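Local structure of probable aminotransferase (Pseudomonas aeruginosa, 5YKR) at residues D157-N163 and T199-F205; L211-A216 and L248-V254. The protein is a probable class-III aminotransferase, built on the pyridoxal-phosphate-dependent aminotransferase fold. All blocks are in the same frame, centred on the assembly; numbering follows the deposited sequence.

Overall arrangement
Both contacts belong to the central seven-stranded, mostly parallel sheet and its helical cover, with their centres about 12 Å apart on the same side of the chain's centre. Contact 1 comes first along the chain and pairs two neighbouring strands, 158-162 and 200-203, the latter the outermost strand within this chain. The chain then runs straight into helix 208-215, which packs in contact 2 against the end of helix 241-251. The two contacts touch: L211 and A214 of helix 208-215 lie on V160 and V203 of the strand pair. Contact 1 therefore builds one margin of the sheet within the chain, and contact 2 continues the layer of helices over one of its faces.

Contact 1: D157-N163 and T199-F205; sequences DKVVVFN and TTRLVEF
N163 turns its CG anti to the backbone N (chi1 -167°) and E204 bends its chain at chi2, which brings the two side chains alongside each other, with amide and carboxylate planes 76° apart. N163 ND2 donates to E204 OE2 at 2.9 Å, meeting the oxygen on its syn side but well out of the carboxylate plane. A water bridges the other carboxylate oxygen to the backbone: it donates to E204 OE1 and to the N163 carbonyl and accepts from F205 N. OE1 also takes the backbone N-H of G399.

Nearby the rings of F162 and F205 form a T-shaped pair, centroids 5.5 Å apart and planes at 81°. F205 brings its edge, with CD1 lying 4.0 Å from F162 CG, over one face of the F162 ring near its rim.

Between the strands the backbones run parallel. T199 O receives V159 N and V159 O receives R201 N, each at 2.9 Å; R201 O receives V161 N, V161 O receives V203 N, and V203 O receives N163 N. L202 CD1 lies 3.4 Å from V161 O. V160, F162, R201 and V203 share one face of the sheet, where V160 CG1 meets V203 CG2 at 4.1 Å; helix 208-215 packs over the two valines. V159, V161, T200 and L202 share the other face.

At the start of the pair K158 NZ comes over one face of the R201 guanidinium, 3.4 Å from R201 NH2. D219, whose OD2 makes salt bridges with both groups, probably offsets the like charges.

Strand 200-203 is outermost in this chain, and beyond 158-162 the sheet continues into 220-225. The strand order matches the large-domain sheet of fold type I pyridoxal-phosphate enzymes, with this parallel pair at one margin.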
loop_
_atom_site.group_PDB
_atom_site.type_symbol
_atom_site.label_atom_id
_atom_site.label_comp_id
_atom_site.label_asym_id
_atom_site.label_seq_id
_atom_site.Cartn_x
_atom_site.Cartn_y
_atom_site.Cartn_z
ATOM N N ASP A 157 -18.575 0.108 -16.298
ATOM C CA ASP A 157 -18.396 0.169 -14.846
ATOM C C ASP A 157 -18.242 -1.138 -14.088
ATOM O O ASP A 157 -17.826 -1.105 -12.964
ATOM C CB ASP A 157 -19.588 0.909 -14.195
ATOM C CG ASP A 157 -19.529 2.421 -14.386
ATOM O OD1 ASP A 157 -18.440 3.006 -14.600
ATOM O OD2 ASP A 157 -20.623 3.006 -14.349
ATOM N N LYS A 158 -18.562 -2.269 -14.685
ATOM C CA LYS A 158 -18.556 -3.524 -13.943
ATOM C C LYS A 158 -17.265 -4.308 -14.104
ATOM O O LYS A 158 -16.642 -4.257 -15.143
ATOM C CB LYS A 158 -19.783 -4.401 -14.244
ATOM C CG LYS A 158 -21.001 -3.547 -13.984
ATOM C CD LYS A 158 -22.207 -4.268 -13.641
ATOM C CE LYS A 158 -23.282 -3.237 -13.401
ATOM N NZ LYS A 158 -24.381 -3.921 -13.871
ATOM N N VAL A 159 -16.888 -5.004 -13.048
ATOM C CA VAL A 159 -15.780 -5.948 -13.082
ATOM C C VAL A 159 -16.388 -7.327 -12.834
ATOM O O VAL A 159 -17.235 -7.479 -11.942
ATOM C CB VAL A 159 -14.688 -5.636 -12.020
ATOM C CG1 VAL A 159 -15.173 -5.699 -10.578
ATOM C CG2 VAL A 159 -13.556 -6.611 -12.072
ATOM N N VAL A 160 -15.906 -8.329 -13.560
ATOM C CA VAL A 160 -16.202 -9.724 -13.251
ATOM C C VAL A 160 -15.105 -10.251 -12.341
ATOM O O VAL A 160 -13.902 -10.172 -12.661
ATOM C CB VAL A 160 -16.299 -10.601 -14.535
ATOM C CG1 VAL A 160 -16.245 -12.096 -14.187
ATOM C CG2 VAL A 160 -17.620 -10.266 -15.286
ATOM N N VAL A 161 -15.548 -10.852 -11.239
ATOM C CA VAL A 161 -14.706 -11.644 -10.379
ATOM C C VAL A 161 -15.365 -13.035 -10.209
ATOM O O VAL A 161 -16.534 -13.244 -10.566
ATOM C CB VAL A 161 -14.388 -11.008 -9.040
ATOM C CG1 VAL A 161 -13.656 -9.685 -9.229
ATOM C CG2 VAL A 161 -15.655 -10.808 -8.213
ATOM N N PHE A 162 -14.592 -13.973 -9.659
ATOM C CA PHE A 162 -15.057 -15.344 -9.442
ATOM C C PHE A 162 -15.387 -15.607 -7.983
ATOM O O PHE A 162 -14.765 -15.065 -7.060
ATOM C CB PHE A 162 -14.027 -16.342 -10.004
ATOM C CG PHE A 162 -13.868 -16.218 -11.504
ATOM C CD1 PHE A 162 -14.835 -16.705 -12.345
ATOM C CD2 PHE A 162 -12.827 -15.556 -12.064
ATOM C CE1 PHE A 162 -14.745 -16.570 -13.714
ATOM C CE2 PHE A 162 -12.738 -15.391 -13.427
ATOM C CZ PHE A 162 -13.695 -15.896 -14.260
ATOM N N ASN A 163 -16.369 -16.475 -7.757
ATOM C CA ASN A 163 -16.804 -16.743 -6.392
ATOM C C ASN A 163 -15.622 -17.359 -5.598
ATOM O O ASN A 163 -14.922 -18.260 -6.105
ATOM C CB ASN A 163 -18.036 -17.673 -6.410
ATOM C CG ASN A 163 -18.749 -17.748 -5.074
ATOM O OD1 ASN A 163 -18.762 -16.800 -4.282
ATOM N ND2 ASN A 163 -19.273 -18.968 -4.764
ATOM N N THR A 199 -21.219 -2.403 -9.359
ATOM C CA THR A 199 -19.789 -2.516 -9.647
ATOM C C THR A 199 -19.313 -3.861 -10.153
ATOM O O THR A 199 -18.225 -3.939 -10.729
ATOM C CB THR A 199 -18.955 -2.221 -8.382
ATOM O OG1 THR A 199 -19.300 -3.126 -7.348
ATOM C CG2 THR A 199 -19.246 -0.816 -7.865
ATOM N N THR A 200 -20.081 -4.924 -9.926
ATOM C CA THR A 200 -19.559 -6.265 -10.002
ATOM C C THR A 200 -20.557 -7.237 -10.619
ATOM O O THR A 200 -21.758 -7.163 -10.333
ATOM C CB THR A 200 -19.189 -6.759 -8.576
ATOM O OG1 THR A 200 -18.447 -5.749 -7.885
ATOM C CG2 THR A 200 -18.482 -8.088 -8.567
ATOM N N ARG A 201 -20.024 -8.147 -11.454
ATOM C CA ARG A 201 -20.745 -9.339 -11.894
ATOM C C ARG A 201 -19.957 -10.544 -11.389
ATOM O O ARG A 201 -18.739 -10.621 -11.549
ATOM C CB ARG A 201 -21.003 -9.375 -13.382
ATOM C CG ARG A 201 -21.940 -8.275 -13.865
ATOM C CD ARG A 201 -22.215 -8.388 -15.378
ATOM N NE ARG A 201 -23.114 -7.333 -15.863
ATOM C CZ ARG A 201 -24.427 -7.333 -15.652
ATOM N NH1 ARG A 201 -25.036 -8.358 -15.025
ATOM N NH2 ARG A 201 -25.146 -6.339 -16.084
ATOM N N LEU A 202 -20.635 -11.448 -10.708
ATOM C CA LEU A 202 -20.012 -12.633 -10.108
ATOM C C LEU A 202 -20.332 -13.875 -10.915
ATOM O O LEU A 202 -21.477 -14.083 -11.346
ATOM C CB LEU A 202 -20.491 -12.776 -8.692
ATOM C CG LEU A 202 -19.847 -13.864 -7.853
ATOM C CD1 LEU A 202 -18.338 -13.629 -7.697
ATOM C CD2 LEU A 202 -20.527 -14.039 -6.466
ATOM N N VAL A 203 -19.322 -14.699 -11.130
ATOM C CA VAL A 203 -19.420 -15.971 -11.817
ATOM C C VAL A 203 -18.652 -17.030 -11.049
ATOM O O VAL A 203 -17.731 -16.686 -10.302
ATOM C CB VAL A 203 -18.853 -15.798 -13.268
ATOM C CG1 VAL A 203 -19.046 -16.997 -14.100
ATOM C CG2 VAL A 203 -19.472 -14.571 -13.969
ATOM N N GLU A 204 -18.990 -18.294 -11.203
ATOM C CA GLU A 204 -18.107 -19.370 -10.717
ATOM C C GLU A 204 -16.983 -19.577 -11.734
ATOM O O GLU A 204 -17.178 -19.460 -12.965
ATOM C CB GLU A 204 -18.841 -20.711 -10.551
ATOM C CG GLU A 204 -19.778 -20.804 -9.364
ATOM C CD GLU A 204 -19.145 -20.802 -8.001
ATOM O OE1 GLU A 204 -17.915 -20.896 -7.836
ATOM O OE2 GLU A 204 -19.921 -20.670 -7.031
ATOM N N PHE A 205 -15.812 -19.939 -11.212
ATOM C CA PHE A 205 -14.679 -20.390 -12.069
ATOM C C PHE A 205 -15.121 -21.596 -12.894
ATOM O O PHE A 205 -16.055 -22.331 -12.504
ATOM C CB PHE A 205 -13.505 -20.737 -11.162
ATOM C CG PHE A 205 -12.125 -20.648 -11.756
ATOM C CD1 PHE A 205 -11.619 -19.465 -12.206
ATOM C CD2 PHE A 205 -11.239 -21.755 -11.678
ATOM C CE1 PHE A 205 -10.328 -19.365 -12.660
ATOM C CE2 PHE A 205 -9.932 -21.643 -12.094
ATOM C CZ PHE A 205 -9.479 -20.446 -12.610
HETATM O O HOH W 1 -15.501 -19.870 -8.316
#

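Contact 2: L211-A216 and L248-V254; sequences LEAALA and LTRRHDV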
loop_
_atom_site.group_PDB
_atom_site.type_symbol
_atom_site.label_atom_id
_atom_site.label_comp_id
_atom_site.label_asym_id
_atom_site.label_seq_id
_atom_site.Cartn_x
_atom_site.Cartn_y
_atom_site.Cartn_z
ATOM N N LEU A 211 -19.913 -17.116 -17.803
ATOM C CA LEU A 211 -19.070 -15.978 -18.148
ATOM C C LEU A 211 -19.585 -15.260 -19.398
ATOM O O LEU A 211 -19.668 -14.034 -19.412
ATOM C CB LEU A 211 -17.624 -16.427 -18.351
ATOM C CG LEU A 211 -16.674 -15.294 -18.668
ATOM C CD1 LEU A 211 -16.578 -14.292 -17.527
ATOM C CD2 LEU A 211 -15.309 -15.935 -18.913
ATOM N N GLU A 212 -20.007 -16.031 -20.408
ATOM C CA GLU A 212 -20.594 -15.443 -21.616
ATOM C C GLU A 212 -21.824 -14.590 -21.279
ATOM O O GLU A 212 -21.957 -13.442 -21.742
ATOM C CB GLU A 212 -20.928 -16.551 -22.614
ATOM C CG GLU A 212 -21.763 -16.130 -23.804
ATOM C CD GLU A 212 -21.166 -15.095 -24.704
ATOM O OE1 GLU A 212 -20.024 -15.335 -25.072
ATOM O OE2 GLU A 212 -21.849 -14.070 -25.088
ATOM N N ALA A 213 -22.701 -15.163 -20.452
ATOM C CA ALA A 213 -23.915 -14.433 -20.074
ATOM C C ALA A 213 -23.604 -13.111 -19.350
ATOM O O ALA A 213 -24.244 -12.072 -19.569
ATOM C CB ALA A 213 -24.842 -15.285 -19.226
ATOM N N ALA A 214 -22.590 -13.138 -18.496
ATOM C CA ALA A 214 -22.175 -11.914 -17.802
ATOM C C ALA A 214 -21.611 -10.845 -18.749
ATOM O O ALA A 214 -21.991 -9.693 -18.685
ATOM C CB ALA A 214 -21.137 -12.248 -16.731
ATOM N N LEU A 215 -20.687 -11.253 -19.622
ATOM C CA LEU A 215 -20.050 -10.300 -20.539
ATOM C C LEU A 215 -21.008 -9.733 -21.587
ATOM O O LEU A 215 -20.841 -8.594 -22.029
ATOM C CB LEU A 215 -18.848 -10.931 -21.241
ATOM C CG LEU A 215 -17.753 -11.469 -20.343
ATOM C CD1 LEU A 215 -16.579 -11.962 -21.192
ATOM C CD2 LEU A 215 -17.294 -10.478 -19.294
ATOM N N ALA A 216 -22.035 -10.522 -21.937
ATOM C CA ALA A 216 -22.959 -10.117 -22.993
ATOM C C ALA A 216 -23.770 -8.874 -22.645
ATOM O O ALA A 216 -24.326 -8.217 -23.520
ATOM C CB ALA A 216 -23.913 -11.276 -23.351
ATOM N N LEU A 248 -13.559 -15.387 -25.033
ATOM C CA LEU A 248 -14.731 -14.589 -24.660
ATOM C C LEU A 248 -14.370 -13.133 -24.369
ATOM O O LEU A 248 -15.082 -12.232 -24.766
ATOM C CB LEU A 248 -15.408 -15.207 -23.426
ATOM C CG LEU A 248 -16.258 -16.478 -23.659
ATOM C CD1 LEU A 248 -16.706 -17.076 -22.369
ATOM C CD2 LEU A 248 -17.440 -16.132 -24.463
ATOM N N THR A 249 -13.264 -12.929 -23.634
ATOM C CA THR A 249 -12.896 -11.580 -23.333
ATOM C C THR A 249 -12.467 -10.824 -24.599
ATOM O O THR A 249 -12.809 -9.652 -24.773
ATOM C CB THR A 249 -11.808 -11.507 -22.229
ATOM O OG1 THR A 249 -10.685 -12.330 -22.560
ATOM C CG2 THR A 249 -12.369 -11.890 -20.845
ATOM N N ARG A 250 -11.773 -11.501 -25.526
ATOM C CA ARG A 250 -11.482 -10.857 -26.814
ATOM C C ARG A 250 -12.740 -10.470 -27.573
ATOM O O ARG A 250 -12.867 -9.316 -28.044
ATOM C CB ARG A 250 -10.615 -11.739 -27.674
ATOM C CG ARG A 250 -9.197 -11.575 -27.245
ATOM C CD ARG A 250 -8.336 -12.606 -27.876
ATOM N NE ARG A 250 -6.948 -12.351 -27.561
ATOM C CZ ARG A 250 -5.988 -13.258 -27.712
ATOM N NH1 ARG A 250 -6.268 -14.502 -28.135
ATOM N NH2 ARG A 250 -4.731 -12.942 -27.386
ATOM N N ARG A 251 -13.690 -11.398 -27.624
ATOM C CA ARG A 251 -14.887 -11.199 -28.434
ATOM C C ARG A 251 -15.719 -10.038 -27.917
ATOM O O ARG A 251 -16.261 -9.249 -28.685
ATOM C CB ARG A 251 -15.671 -12.495 -28.485
ATOM C CG ARG A 251 -16.958 -12.380 -29.306
ATOM C CD ARG A 251 -17.414 -13.665 -29.918
ATOM N NE ARG A 251 -17.260 -14.827 -29.057
ATOM C CZ ARG A 251 -18.111 -15.265 -28.142
ATOM N NH1 ARG A 251 -19.274 -14.650 -27.900
ATOM N NH2 ARG A 251 -17.787 -16.359 -27.474
ATOM N N HIS A 252 -15.725 -9.882 -26.595
ATOM C CA HIS A 252 -16.492 -8.812 -25.949
ATOM C C HIS A 252 -15.656 -7.550 -25.633
ATOM O O HIS A 252 -16.176 -6.598 -25.011
ATOM C CB HIS A 252 -17.158 -9.352 -24.669
ATOM C CG HIS A 252 -18.243 -10.325 -24.912
ATOM N ND1 HIS A 252 -18.052 -11.683 -24.913
ATOM C CD2 HIS A 252 -19.540 -10.120 -25.187
ATOM C CE1 HIS A 252 -19.204 -12.276 -25.183
ATOM N NE2 HIS A 252 -20.115 -11.350 -25.339
ATOM N N ASP A 253 -14.389 -7.519 -26.078
ATOM C CA ASP A 253 -13.461 -6.400 -25.834
ATOM C C ASP A 253 -13.447 -6.048 -24.338
ATOM O O ASP A 253 -13.620 -4.890 -23.921
ATOM C CB ASP A 253 -13.852 -5.185 -26.647
ATOM C CG ASP A 253 -12.858 -4.055 -26.574
ATOM O OD1 ASP A 253 -11.670 -4.343 -26.603
ATOM O OD2 ASP A 253 -13.273 -2.894 -26.459
ATOM N N VAL A 254 -13.232 -7.108 -23.560
ATOM C CA VAL A 254 -13.139 -7.032 -22.114
ATOM C C VAL A 254 -11.678 -7.333 -21.699
ATOM O O VAL A 254 -11.118 -8.310 -22.145
ATOM C CB VAL A 254 -14.093 -8.017 -21.429
ATOM C CG1 VAL A 254 -13.813 -8.110 -19.940
ATOM C CG2 VAL A 254 -15.557 -7.602 -21.696
#
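H252, packed against L215, folds its imidazole back onto the helix it has just left. Helix 241-251 ends here in a Schellman motif, with D253 at positive phi, V254 N bonded to T249 O and D253 N to R250 O. With CG anti to its carbonyl carbon (chi1 -69°), the H252 ring turns back to L248 O, and H252 ND1 donates to L248 O at 3.0 Å, almost in the ring plane. H252 N bonds to the same carbonyl from the opposite face of its plane, so one oxygen takes two donors, and the ND1 bond limits rotation of the ring. L215 CB sits over one face of this ring, 3.9 Å from its centroid, a CH-pi contact.

Toward solvent the E212 carboxylate, as modelled, lies roughly parallel to the R251 guanidinium, with OE1 near its edge. A salt bridge links E212 OE1 to R251 NH1, although OE1 is doubtfully placed; R251 NE also makes a salt bridge to E247.

Inward, toward the sheet, the contact is apolar. L211 CD2 meets L248 CD1 at 3.9 Å, the two leucines lying alongside in opposing directions. L215 and V254 both rest on V220 of strand 220-225, and L215 CD2 touches V254 CG2 at 4.1 Å.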